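PDB 3V4H: hypothetical protein from Yersinia pestis, which probably serves as a secreted component of a type VI secretion system, as a member of the Hcp family, which assembles into hexameric rings. Local coordinates for residues 29-34 with 78-83; 49-54 with 106-111; 160-165 with 171-176. All blocks are in the same frame, centred on the assembly; numbering follows the deposited sequence.

Contact 1: residues 29-34 with 78-83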
ATOM      1  N   MET A  29      -1.500 -29.606  -2.179  1.00 48.93           N
ATOM      2  CA  MET A  29      -2.120 -29.356  -0.888  1.00 49.34           C
ATOM      3  C   MET A  29      -3.553 -29.836  -0.944  1.00 46.98           C
ATOM      4  O   MET A  29      -4.272 -29.527  -1.897  1.00 46.03           O
ATOM      5  CB  MET A  29      -2.083 -27.862  -0.590  1.00 51.11           C
ATOM      6  CG  MET A  29      -0.702 -27.243  -0.632  1.00 55.19           C
ATOM      7  SD  MET A  29      -0.750 -25.504  -0.194  1.00 60.93           S
ATOM      8  CE  MET A  29      -0.953 -24.721  -1.786  1.00 53.52           C
ATOM      9  N   PHE A  30      -3.997 -30.552   0.083  1.00 46.87           N
ATOM     10  CA  PHE A  30      -5.359 -31.088   0.085  1.00 46.89           C
ATOM     11  C   PHE A  30      -6.017 -30.855   1.400  1.00 46.11           C
ATOM     12  O   PHE A  30      -5.361 -30.929   2.432  1.00 48.77           O
ATOM     13  CB  PHE A  30      -5.337 -32.589  -0.165  1.00 47.69           C
ATOM     14  CG  PHE A  30      -4.657 -32.962  -1.442  1.00 48.01           C
ATOM     15  CD1 PHE A  30      -5.316 -32.862  -2.636  1.00 48.67           C
ATOM     16  CD2 PHE A  30      -3.336 -33.365  -1.446  1.00 49.49           C
ATOM     17  CE1 PHE A  30      -4.684 -33.179  -3.829  1.00 49.90           C
ATOM     18  CE2 PHE A  30      -2.693 -33.678  -2.632  1.00 49.00           C
ATOM     19  CZ  PHE A  30      -3.375 -33.589  -3.825  1.00 49.82           C
ATOM     20  N   ILE A  31      -7.313 -30.650   1.384  1.00 46.76           N
ATOM     21  CA  ILE A  31      -8.068 -30.666   2.637  1.00 49.61           C
ATOM     22  C   ILE A  31      -9.272 -31.602   2.493  1.00 50.84           C
ATOM     23  O   ILE A  31     -10.010 -31.566   1.492  1.00 50.83           O
ATOM     24  CB  ILE A  31      -8.379 -29.229   3.109  1.00 49.60           C
ATOM     25  CG1 ILE A  31      -8.693 -29.217   4.605  1.00 52.73           C
ATOM     26  CG2 ILE A  31      -9.473 -28.606   2.277  1.00 52.01           C
ATOM     27  CD1 ILE A  31      -8.535 -27.894   5.322  1.00 50.97           C
ATOM     28  N   LYS A  32      -9.453 -32.475   3.473  1.00 52.98           N
ATOM     29  CA  LYS A  32     -10.558 -33.444   3.477  1.00 55.21           C
ATOM     30  C   LYS A  32     -11.481 -33.066   4.625  1.00 56.03           C
ATOM     31  O   LYS A  32     -11.059 -33.073   5.770  1.00 53.90           O
ATOM     32  CB  LYS A  32     -10.016 -34.855   3.698  1.00 58.73           C
ATOM     33  CG  LYS A  32     -11.104 -35.932   3.787  1.00 63.08           C
ATOM     34  CD  LYS A  32     -10.923 -36.836   4.976  1.00 69.20           C
ATOM     35  CE  LYS A  32     -10.259 -38.148   4.612  1.00 73.63           C
ATOM     36  NZ  LYS A  32     -11.279 -39.199   4.310  1.00 77.44           N
ATOM     37  N   ILE A  33     -12.714 -32.702   4.314  1.00 56.94           N
ATOM     38  CA  ILE A  33     -13.631 -32.161   5.319  1.00 60.06           C
ATOM     39  C   ILE A  33     -14.837 -33.103   5.485  1.00 62.71           C
ATOM     40  O   ILE A  33     -15.527 -33.410   4.509  1.00 61.52           O
ATOM     41  CB  ILE A  33     -14.183 -30.815   4.882  1.00 58.40           C
ATOM     42  CG1 ILE A  33     -13.075 -29.787   4.829  1.00 57.17           C
ATOM     43  CG2 ILE A  33     -15.316 -30.379   5.801  1.00 60.13           C
ATOM     44  CD1 ILE A  33     -13.524 -28.454   4.297  1.00 57.05           C
ATOM     45  N   ASP A  34     -15.105 -33.556   6.692  1.00 63.44           N
ATOM     46  CA  ASP A  34     -16.164 -34.527   6.894  1.00 68.55           C
ATOM     47  C   ASP A  34     -17.478 -34.083   6.349  1.00 70.22           C
ATOM     48  O   ASP A  34     -17.957 -33.032   6.663  1.00 71.87           O
ATOM     49  CB  ASP A  34     -16.333 -34.859   8.357  1.00 74.47           C
ATOM     50  CG  ASP A  34     -15.487 -36.021   8.781  1.00 77.30           C
ATOM     51  OD1 ASP A  34     -15.202 -36.890   7.961  1.00 91.61           O
ATOM     52  OD2 ASP A  34     -15.077 -36.060   9.941  1.00 79.57           O
ATOM     53  N   SER A  78      -5.350 -18.695  16.014  1.00 65.35           N
ATOM     54  CA  SER A  78      -6.263 -18.203  14.970  1.00 61.35           C
ATOM     55  C   SER A  78      -7.115 -19.303  14.301  1.00 58.80           C
ATOM     56  O   SER A  78      -6.880 -20.500  14.483  1.00 56.91           O
ATOM     57  CB  SER A  78      -5.515 -17.352  13.943  1.00 56.29           C
ATOM     58  OG  SER A  78      -4.758 -18.163  13.012  1.00 55.73           O
ATOM     59  N   ASP A  79      -8.132 -18.874  13.556  1.00 56.96           N
ATOM     60  CA  ASP A  79      -8.934 -19.747  12.723  1.00 55.14           C
ATOM     61  C   ASP A  79      -7.975 -20.262  11.705  1.00 50.20           C
ATOM     62  O   ASP A  79      -7.050 -19.558  11.413  1.00 47.21           O
ATOM     63  CB  ASP A  79     -10.014 -18.925  11.990  1.00 57.86           C
ATOM     64  CG  ASP A  79     -11.201 -18.591  12.896  1.00 62.34           C
ATOM     65  OD1 ASP A  79     -11.266 -19.166  13.976  1.00 66.14           O
ATOM     66  OD2 ASP A  79     -12.075 -17.787  12.515  1.00 66.34           O
ATOM     67  N   PHE A  80      -8.138 -21.486  11.230  1.00 49.82           N
ATOM     68  CA  PHE A  80      -7.357 -21.974  10.051  1.00 46.44           C
ATOM     69  C   PHE A  80      -8.057 -21.360   8.873  1.00 48.12           C
ATOM     70  O   PHE A  80      -9.279 -21.211   8.909  1.00 48.92           O
ATOM     71  CB  PHE A  80      -7.362 -23.505   9.954  1.00 46.27           C
ATOM     72  CG  PHE A  80      -6.382 -24.067   8.937  1.00 48.50           C
ATOM     73  CD1 PHE A  80      -5.040 -24.231   9.242  1.00 46.45           C
ATOM     74  CD2 PHE A  80      -6.823 -24.422   7.693  1.00 48.80           C
ATOM     75  CE1 PHE A  80      -4.183 -24.773   8.319  1.00 48.34           C
ATOM     76  CE2 PHE A  80      -5.956 -24.960   6.767  1.00 48.64           C
ATOM     77  CZ  PHE A  80      -4.640 -25.101   7.071  1.00 44.90           C
ATOM     78  N   CYS A  81      -7.253 -20.949   7.872  0.50 45.96           N
ATOM     79  CA  CYS A  81      -7.667 -20.277   6.646  0.50 46.68           C
ATOM     80  C   CYS A  81      -7.160 -21.084   5.458  0.50 43.40           C
ATOM     81  O   CYS A  81      -6.013 -21.589   5.496  0.50 41.37           O
ATOM     82  CB  CYS A  81      -7.015 -18.875   6.534  0.50 47.04           C
ATOM     83  SG  CYS A  81      -7.731 -17.590   7.615  0.50 50.80           S
ATOM     84  N   PHE A  82      -8.018 -21.276   4.455  1.00 42.64           N
ATOM     85  CA  PHE A  82      -7.565 -21.771   3.139  1.00 43.54           C
ATOM     86  C   PHE A  82      -8.428 -21.206   2.041  1.00 45.54           C
ATOM     87  O   PHE A  82      -9.569 -20.777   2.294  1.00 45.52           O
ATOM     88  CB  PHE A  82      -7.540 -23.298   3.054  1.00 43.56           C
ATOM     89  CG  PHE A  82      -8.864 -23.948   2.991  1.00 43.83           C
ATOM     90  CD1 PHE A  82      -9.420 -24.305   1.769  1.00 45.78           C
ATOM     91  CD2 PHE A  82      -9.543 -24.294   4.153  1.00 46.28           C
ATOM     92  CE1 PHE A  82     -10.664 -24.926   1.701  1.00 46.00           C
ATOM     93  CE2 PHE A  82     -10.789 -24.887   4.103  1.00 47.85           C
ATOM     94  CZ  PHE A  82     -11.355 -25.208   2.877  1.00 49.43           C
ATOM     95  N   ALA A  83      -7.856 -21.241   0.843  1.00 40.76           N
ATOM     96  CA  ALA A  83      -8.440 -20.870  -0.428  1.00 42.62           C
ATOM     97  C   ALA A  83      -8.551 -22.076  -1.361  1.00 42.91           C
ATOM     98  O   ALA A  83      -7.613 -22.903  -1.467  1.00 45.31           O
ATOM     99  CB  ALA A  83      -7.534 -19.827  -1.122  1.00 40.90           C
TER
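Ile31 and Phe82 meet through two different choices of first torsion. Ile31 turns CG1 away from its own backbone N (chi1 -159°), which leaves CG2 on the side between N and the carbonyl carbon and spreads the two branches as separate points of contact. Phe82 places CG between backbone N and carbonyl carbon (chi1 72°), the position CG2 occupies in Ile31, and the ring reaches across to the isoleucine. CG2 of Ile31 then sits over one face of that ring, 3.8 Å above its plane and offset toward the rim, with CE1 of Phe82 3.9 Å from Ile31 CG2. This is a CH-pi contact, the methyl lying 4.1 Å from the centroid of the Phe82 ring. The other branch serves two aromatic neighbours at once: Ile31 CD1 lies 3.9 Å from Phe82 CD2, and it meets Phe80 obliquely, 4.2 Å from CE2 of that ring. Ile33, coming from the opposite direction to Phe82, adds a lighter touch, its CD1 4.2 Å from Phe82 CZ.

All four residues are buried and apolar, and the contact is made by van der Waals packing together with the CH-pi contact. Phe151 touches both Ile31 and Phe82, while Phe80 also meets the rings of Phe125 and Phe151, joining the contact to a wider aromatic interior.

The backbones are too far apart to pair. The axes of strands 29-33 and 80-83 approach to 9.6 Å at an angle of 115°, and the two strands belong to different antiparallel sheets. Side chains from two sheets filling the space between them form a beta core, consistent with the beta-barrel fold of the Hcp family.

Contact 2: residues 49-54 with 106-111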
ATOM      1  N   ILE A  49     -10.626 -31.657  -1.314  1.00 54.36           N
ATOM      2  CA  ILE A  49     -10.520 -30.282  -1.835  1.00 54.10           C
ATOM      3  C   ILE A  49      -9.068 -29.894  -2.077  1.00 52.92           C
ATOM      4  O   ILE A  49      -8.237 -29.952  -1.171  1.00 51.39           O
ATOM      5  CB  ILE A  49     -11.184 -29.260  -0.884  1.00 53.88           C
ATOM      6  CG1 ILE A  49     -12.662 -29.603  -0.687  1.00 57.55           C
ATOM      7  CG2 ILE A  49     -11.084 -27.858  -1.477  1.00 50.38           C
ATOM      8  CD1 ILE A  49     -13.287 -29.190   0.642  1.00 55.61           C
ATOM      9  N   GLN A  50      -8.752 -29.477  -3.293  1.00 52.02           N
ATOM     10  CA  GLN A  50      -7.413 -28.942  -3.586  1.00 53.04           C
ATOM     11  C   GLN A  50      -7.252 -27.529  -3.055  1.00 49.92           C
ATOM     12  O   GLN A  50      -8.074 -26.648  -3.341  1.00 50.67           O
ATOM     13  CB  GLN A  50      -7.138 -28.945  -5.094  1.00 57.11           C
ATOM     14  CG  GLN A  50      -7.390 -30.317  -5.654  1.00 66.01           C
ATOM     15  CD  GLN A  50      -6.440 -30.727  -6.751  1.00 72.10           C
ATOM     16  OE1 GLN A  50      -6.022 -31.881  -6.800  1.00 71.98           O
ATOM     17  NE2 GLN A  50      -6.101 -29.787  -7.646  1.00 78.14           N
ATOM     18  N   VAL A  51      -6.172 -27.296  -2.321  1.00 47.19           N
ATOM     19  CA  VAL A  51      -5.947 -26.017  -1.664  1.00 45.44           C
ATOM     20  C   VAL A  51      -4.933 -25.216  -2.476  1.00 44.51           C
ATOM     21  O   VAL A  51      -3.899 -25.738  -2.922  1.00 45.48           O
ATOM     22  CB  VAL A  51      -5.461 -26.209  -0.231  1.00 44.83           C
ATOM     23  CG1 VAL A  51      -5.105 -24.896   0.428  1.00 45.08           C
ATOM     24  CG2 VAL A  51      -6.569 -26.879   0.586  1.00 47.46           C
ATOM     25  N   LEU A  52      -5.231 -23.933  -2.610  1.00 42.51           N
ATOM     26  CA  LEU A  52      -4.395 -22.971  -3.331  1.00 42.27           C
ATOM     27  C   LEU A  52      -3.520 -22.191  -2.372  1.00 40.78           C
ATOM     28  O   LEU A  52      -2.444 -21.774  -2.724  1.00 36.89           O
ATOM     29  CB  LEU A  52      -5.340 -21.990  -4.072  1.00 45.64           C
ATOM     30  CG  LEU A  52      -6.282 -22.596  -5.148  1.00 47.31           C
ATOM     31  CD1 LEU A  52      -7.172 -21.532  -5.801  1.00 44.38           C
ATOM     32  CD2 LEU A  52      -5.475 -23.350  -6.199  1.00 50.76           C
ATOM     33  N   ALA A  53      -3.962 -21.969  -1.130  1.00 36.01           N
ATOM     34  CA  ALA A  53      -3.153 -21.163  -0.217  1.00 37.52           C
ATOM     35  C   ALA A  53      -3.775 -21.344   1.160  1.00 37.95           C
ATOM     36  O   ALA A  53      -4.920 -21.829   1.222  1.00 37.15           O
ATOM     37  CB  ALA A  53      -3.228 -19.652  -0.640  1.00 38.32           C
ATOM     38  N   TRP A  54      -3.006 -21.077   2.200  1.00 38.61           N
ATOM     39  CA  TRP A  54      -3.469 -21.232   3.583  1.00 40.77           C
ATOM     40  C   TRP A  54      -2.668 -20.454   4.555  1.00 40.94           C
ATOM     41  O   TRP A  54      -1.557 -20.056   4.279  1.00 38.55           O
ATOM     42  CB  TRP A  54      -3.449 -22.722   4.011  1.00 40.93           C
ATOM     43  CG  TRP A  54      -2.073 -23.307   4.064  1.00 41.45           C
ATOM     44  CD1 TRP A  54      -1.262 -23.660   2.995  1.00 40.78           C
ATOM     45  CD2 TRP A  54      -1.278 -23.611   5.251  1.00 40.38           C
ATOM     46  NE1 TRP A  54      -0.072 -24.135   3.441  1.00 42.00           N
ATOM     47  CE2 TRP A  54      -0.022 -24.140   4.779  1.00 42.60           C
ATOM     48  CE3 TRP A  54      -1.493 -23.519   6.600  1.00 46.90           C
ATOM     49  CZ2 TRP A  54       0.988 -24.546   5.657  1.00 45.11           C
ATOM     50  CZ3 TRP A  54      -0.478 -23.937   7.485  1.00 45.41           C
ATOM     51  CH2 TRP A  54       0.709 -24.443   7.029  1.00 42.80           C
ATOM     52  N   VAL A 106     -11.493 -32.670  10.110  1.00 61.32           N
ATOM     53  CA  VAL A 106     -10.928 -32.036   8.941  1.00 59.71           C
ATOM     54  C   VAL A 106      -9.462 -32.415   8.934  1.00 58.82           C
ATOM     55  O   VAL A 106      -8.804 -32.352   9.983  1.00 57.44           O
ATOM     56  CB  VAL A 106     -11.047 -30.501   9.001  1.00 60.13           C
ATOM     57  CG1 VAL A 106     -10.282 -29.846   7.843  1.00 56.08           C
ATOM     58  CG2 VAL A 106     -12.514 -30.076   8.964  1.00 60.30           C
ATOM     59  N   GLN A 107      -8.969 -32.830   7.768  1.00 57.05           N
ATOM     60  CA  GLN A 107      -7.575 -33.213   7.599  1.00 57.82           C
ATOM     61  C   GLN A 107      -6.919 -32.462   6.424  1.00 53.99           C
ATOM     62  O   GLN A 107      -7.347 -32.572   5.265  1.00 52.16           O
ATOM     63  CB  GLN A 107      -7.460 -34.728   7.404  1.00 63.94           C
ATOM     64  CG  GLN A 107      -6.015 -35.188   7.206  1.00 68.65           C
ATOM     65  CD  GLN A 107      -5.874 -36.563   6.565  1.00 73.40           C
ATOM     66  OE1 GLN A 107      -5.404 -37.495   7.216  1.00 73.41           O
ATOM     67  NE2 GLN A 107      -6.232 -36.681   5.262  1.00 74.59           N
ATOM     68  N   PHE A 108      -5.860 -31.730   6.742  1.00 51.20           N
ATOM     69  CA  PHE A 108      -5.108 -30.907   5.789  1.00 49.32           C
ATOM     70  C   PHE A 108      -3.743 -31.510   5.547  1.00 48.23           C
ATOM     71  O   PHE A 108      -3.076 -31.913   6.479  1.00 51.63           O
ATOM     72  CB  PHE A 108      -4.950 -29.511   6.342  1.00 49.50           C
ATOM     73  CG  PHE A 108      -4.014 -28.663   5.542  1.00 47.89           C
ATOM     74  CD1 PHE A 108      -4.388 -28.197   4.297  1.00 49.48           C
ATOM     75  CD2 PHE A 108      -2.766 -28.349   6.021  1.00 49.18           C
ATOM     76  CE1 PHE A 108      -3.531 -27.413   3.513  1.00 48.44           C
ATOM     77  CE2 PHE A 108      -1.899 -27.586   5.261  1.00 49.46           C
ATOM     78  CZ  PHE A 108      -2.294 -27.081   4.002  1.00 47.03           C
ATOM     79  N   VAL A 109      -3.358 -31.651   4.297  1.00 47.21           N
ATOM     80  CA  VAL A 109      -2.148 -32.374   3.956  1.00 46.92           C
ATOM     81  C   VAL A 109      -1.321 -31.605   2.931  1.00 45.66           C
ATOM     82  O   VAL A 109      -1.851 -31.122   1.877  1.00 46.60           O
ATOM     83  CB  VAL A 109      -2.488 -33.798   3.424  1.00 51.28           C
ATOM     84  CG1 VAL A 109      -1.287 -34.428   2.727  1.00 53.74           C
ATOM     85  CG2 VAL A 109      -2.958 -34.753   4.573  1.00 52.27           C
ATOM     86  N   LEU A 110      -0.025 -31.488   3.196  1.00 46.11           N
ATOM     87  CA  LEU A 110       0.957 -31.033   2.169  1.00 46.15           C
ATOM     88  C   LEU A 110       1.817 -32.163   1.720  1.00 49.20           C
ATOM     89  O   LEU A 110       2.268 -32.969   2.534  1.00 48.98           O
ATOM     90  CB  LEU A 110       1.901 -29.985   2.744  1.00 47.43           C
ATOM     91  CG  LEU A 110       1.346 -28.778   3.503  1.00 48.88           C
ATOM     92  CD1 LEU A 110       2.508 -28.045   4.140  1.00 51.47           C
ATOM     93  CD2 LEU A 110       0.568 -27.813   2.615  1.00 51.23           C
ATOM     94  N   ARG A 111       2.126 -32.181   0.428  1.00 51.34           N
ATOM     95  CA  ARG A 111       2.886 -33.220  -0.185  1.00 56.46           C
ATOM     96  C   ARG A 111       3.994 -32.614  -1.035  1.00 63.84           C
ATOM     97  O   ARG A 111       3.788 -31.578  -1.666  1.00 63.78           O
ATOM     98  CB  ARG A 111       1.956 -34.017  -1.077  1.00 58.19           C
ATOM     99  CG  ARG A 111       2.613 -35.169  -1.816  1.00 64.34           C
ATOM    100  CD  ARG A 111       1.542 -36.095  -2.412  1.00 65.83           C
ATOM    101  NE  ARG A 111       0.818 -35.457  -3.498  1.00 63.02           N
ATOM    102  CZ  ARG A 111      -0.261 -35.959  -4.116  1.00 63.93           C
ATOM    103  NH1 ARG A 111      -0.788 -37.134  -3.760  1.00 61.41           N
ATOM    104  NH2 ARG A 111      -0.818 -35.276  -5.117  1.00 64.46           N
TER
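The indole of Trp54 offers one face to the edge of the Phe108 ring, in an edge-to-face pair that is tilted rather than upright. Phe108 CZ stands 3.6 Å above the indole plane, displaced toward the rim, and lies 3.7 Å from Trp54 CD1. The centroids of the Phe108 ring and the five-membered ring of Trp54 are 4.7 Å apart, with the planes at 52°. At the edge of Phe108, near its plane, comes Val51 CG2, 4.3 Å from Phe108 CE1. Leu110 brings both methyls to the indole: CD2, oblique to the ring, is 3.8 Å from Trp54 NE1, while CD1 is 4.1 Å from Trp54 CZ2.

The two aromatic side chains cross at about a right angle. Phe108 extends with CG opposite its backbone N (chi1 171°), so that the far rim of the ring, CZ and CE2, leads the approach. Trp54 keeps its CG between the backbone N and the carbonyl carbon (chi1 65°), which sets the indole against Phe108 and Leu110.

Surroundings belong partly to another chain. Met135 of the second subunit packs on Trp54 and Pro145 of the second subunit on Leu110, while Ala53 and Trp54 pair by their backbones with an antiparallel strand of that chain. The sheet containing strand 53-59 therefore continues into the neighbouring subunit. Within the chain, Val51 touches Phe82 and Phe108 meets Phe80.

Chemically the contact is hydrophobic and aromatic, with one exception: Trp54 NE1 is buried here with no hydrogen-bond partner in the model, its near neighbours being the leucine methyl and the phenylalanine rim. Leaving that N-H without a partner probably carries some cost, which the nonpolar packing around the indole may offset.

Contact 3: residues 160-165 with 171-176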
ATOM      1  N   TYR A 160       4.755 -33.686  11.408  1.00 44.17           N
ATOM      2  CA  TYR A 160       5.744 -33.508  10.361  1.00 44.13           C
ATOM      3  C   TYR A 160       6.549 -34.807  10.202  1.00 47.55           C
ATOM      4  O   TYR A 160       7.124 -35.343  11.181  1.00 46.22           O
ATOM      5  CB  TYR A 160       6.650 -32.318  10.763  1.00 44.70           C
ATOM      6  CG  TYR A 160       7.764 -32.058   9.782  1.00 44.63           C
ATOM      7  CD1 TYR A 160       7.590 -31.167   8.755  1.00 42.57           C
ATOM      8  CD2 TYR A 160       8.990 -32.723   9.875  1.00 46.77           C
ATOM      9  CE1 TYR A 160       8.573 -30.970   7.811  1.00 43.11           C
ATOM     10  CE2 TYR A 160       9.992 -32.527   8.928  1.00 44.22           C
ATOM     11  CZ  TYR A 160       9.759 -31.610   7.901  1.00 47.44           C
ATOM     12  OH  TYR A 160      10.728 -31.338   6.942  1.00 47.55           O
ATOM     13  N   VAL A 161       6.590 -35.311   8.988  1.00 47.56           N
ATOM     14  CA  VAL A 161       7.094 -36.623   8.706  1.00 49.85           C
ATOM     15  C   VAL A 161       8.480 -36.443   8.096  1.00 57.03           C
ATOM     16  O   VAL A 161       8.612 -35.735   7.113  1.00 55.62           O
ATOM     17  CB  VAL A 161       6.140 -37.345   7.712  1.00 51.44           C
ATOM     18  CG1 VAL A 161       6.726 -38.674   7.255  1.00 55.50           C
ATOM     19  CG2 VAL A 161       4.739 -37.558   8.315  1.00 49.83           C
ATOM     20  N   MET A 162       9.507 -37.031   8.699  1.00 58.02           N
ATOM     21  CA  MET A 162      10.865 -37.034   8.136  1.00 64.90           C
ATOM     22  C   MET A 162      11.150 -38.335   7.431  1.00 69.31           C
ATOM     23  O   MET A 162      10.688 -39.394   7.858  1.00 70.61           O
ATOM     24  CB  MET A 162      11.913 -36.935   9.243  1.00 67.82           C
ATOM     25  CG  MET A 162      11.887 -35.641   9.987  1.00 70.31           C
ATOM     26  SD  MET A 162      12.241 -35.971  11.697  1.00 81.66           S
ATOM     27  CE  MET A 162      13.741 -36.968  11.641  1.00 85.94           C
ATOM     28  N   GLN A 163      11.965 -38.260   6.394  1.00 73.60           N
ATOM     29  CA  GLN A 163      12.343 -39.420   5.595  1.00 83.35           C
ATOM     30  C   GLN A 163      13.855 -39.384   5.420  1.00 83.03           C
ATOM     31  O   GLN A 163      14.445 -38.300   5.454  1.00 81.24           O
ATOM     32  CB  GLN A 163      11.585 -39.374   4.245  1.00 88.26           C
ATOM     33  N   ASN A 164      14.486 -40.547   5.256  1.00 87.92           N
ATOM     34  CA  ASN A 164      15.895 -40.584   4.804  1.00 94.05           C
ATOM     35  C   ASN A 164      16.085 -41.271   3.446  1.00 99.98           C
ATOM     36  O   ASN A 164      15.235 -42.061   2.994  1.00 99.57           O
ATOM     37  CB  ASN A 164      16.826 -41.194   5.857  1.00 94.77           C
ATOM     38  CG  ASN A 164      16.399 -42.568   6.298  1.00 96.51           C
ATOM     39  OD1 ASN A 164      15.712 -43.296   5.570  1.00101.11           O
ATOM     40  ND2 ASN A 164      16.793 -42.931   7.509  1.00 96.79           N
ATOM     41  N   ALA A 165      17.210 -40.947   2.805  1.00101.40           N
ATOM     42  CA  ALA A 165      17.576 -41.525   1.515  1.00101.88           C
ATOM     43  C   ALA A 165      18.069 -42.969   1.679  1.00103.01           C
ATOM     44  O   ALA A 165      17.267 -43.906   1.752  1.00 97.59           O
ATOM     45  CB  ALA A 165      18.637 -40.671   0.835  1.00101.40           C
ATOM     46  N   GLY A 171      10.477 -41.212  10.689  1.00 60.84           N
ATOM     47  CA  GLY A 171       9.782 -40.745  11.866  1.00 60.12           C
ATOM     48  C   GLY A 171       8.864 -39.565  11.666  1.00 56.30           C
ATOM     49  O   GLY A 171       8.657 -39.091  10.564  1.00 50.56           O
ATOM     50  N   VAL A 172       8.288 -39.134  12.771  1.00 54.25           N
ATOM     51  CA  VAL A 172       7.295 -38.090  12.781  1.00 50.01           C
ATOM     52  C   VAL A 172       7.558 -37.287  14.020  1.00 48.46           C
ATOM     53  O   VAL A 172       7.892 -37.876  15.077  1.00 47.51           O
ATOM     54  CB  VAL A 172       5.871 -38.679  12.875  1.00 50.37           C
ATOM     55  CG1 VAL A 172       4.829 -37.566  12.839  1.00 46.74           C
ATOM     56  CG2 VAL A 172       5.609 -39.706  11.748  1.00 48.43           C
ATOM     57  N   ILE A 173       7.449 -35.966  13.905  1.00 45.74           N
ATOM     58  CA  ILE A 173       7.442 -35.057  15.060  1.00 48.23           C
ATOM     59  C   ILE A 173       6.083 -34.431  15.126  1.00 45.81           C
ATOM     60  O   ILE A 173       5.604 -33.904  14.149  1.00 44.43           O
ATOM     61  CB  ILE A 173       8.443 -33.879  14.974  1.00 50.64           C
ATOM     62  CG1 ILE A 173       9.832 -34.424  14.759  1.00 57.27           C
ATOM     63  CG2 ILE A 173       8.399 -33.068  16.289  1.00 53.37           C
ATOM     64  CD1 ILE A 173      10.263 -34.283  13.322  1.00 60.17           C
ATOM     65  N   SER A 174       5.526 -34.352  16.314  1.00 45.91           N
ATOM     66  CA  SER A 174       4.147 -33.976  16.439  1.00 48.61           C
ATOM     67  C   SER A 174       3.950 -32.963  17.534  1.00 52.78           C
ATOM     68  O   SER A 174       4.708 -32.896  18.521  1.00 54.77           O
ATOM     69  CB  SER A 174       3.345 -35.216  16.876  1.00 51.94           C
ATOM     70  OG  SER A 174       3.303 -36.172  15.858  1.00 56.18           O
ATOM     71  N   ALA A 175       2.859 -32.245  17.403  1.00 54.11           N
ATOM     72  CA  ALA A 175       2.437 -31.335  18.411  1.00 55.47           C
ATOM     73  C   ALA A 175       0.955 -31.543  18.415  1.00 56.31           C
ATOM     74  O   ALA A 175       0.393 -31.928  17.394  1.00 53.98           O
ATOM     75  CB  ALA A 175       2.780 -29.914  18.006  1.00 55.82           C
ATOM     76  N   ASN A 176       0.319 -31.301  19.543  1.00 59.25           N
ATOM     77  CA  ASN A 176      -1.125 -31.281  19.567  1.00 65.80           C
ATOM     78  C   ASN A 176      -1.619 -30.211  20.531  1.00 69.06           C
ATOM     79  O   ASN A 176      -0.857 -29.716  21.361  1.00 73.38           O
ATOM     80  CB  ASN A 176      -1.673 -32.667  19.908  1.00 67.89           C
ATOM     81  CG  ASN A 176      -1.443 -33.043  21.343  1.00 75.81           C
ATOM     82  OD1 ASN A 176      -2.394 -33.136  22.125  1.00 83.39           O
ATOM     83  ND2 ASN A 176      -0.175 -33.233  21.721  1.00 76.83           N
TER
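Tyr160 and Ile173 lie side by side, pointing the same way from neighbouring strands. Starting at CB, Tyr160 passes 3.9 Å from Ile173 O; farther along, its ring atom CD2 comes 4.0 Å from Ile173 CD1, which sits at the ring edge, near its plane. Beyond this, Tyr160 packs on Pro91 of the second subunit, and at the tip OH makes a weak hydrogen bond to Glu39 OE2 of the same neighbour.

The two residues belong to a beta hairpin of strands 155-162 and 171-178, the latter the outermost strand of its sheet within the chain. Tyr160 and Ile173 form a hydrogen-bonded antiparallel pair: Tyr160 N to Ile173 O is 2.9 Å and almost straight at 179°, and Ile173 N to Tyr160 O is 2.8 Å, lying in the carbonyl plane. Nearer the connection between the strands, Met162 N reaches Gly171 O at 2.9 Å from above that carbonyl's plane, and the return bond from Gly171 N to Met162 O is weak. Between these pairs, Val161 and Val172 form a non-hydrogen-bonded pair on the other face of the sheet, their CG2 methyls 4.1 Å apart.

Overall arrangement
Contacts 1 and 2 are buried and lie close together, their centres about 6 Å apart; both are made by side chains, contact 1 between the two sheets and contact 2 largely so, through Trp54. Their segments adjoin, with 29-34 pairing by backbone with 49-54 on one side and 106-111 on the other. Contact 1 is aliphatic against aromatic near the centre of the chain; contact 2 is dominated by two rings and reaches the second subunit with more residues. Contact 3 is a surface contact, its centre about 21 Å from that of contact 1 and 18 Å from that of contact 2. It zips neighbouring strands of one sheet through backbone hydrogen bonds, and also touches the second subunit.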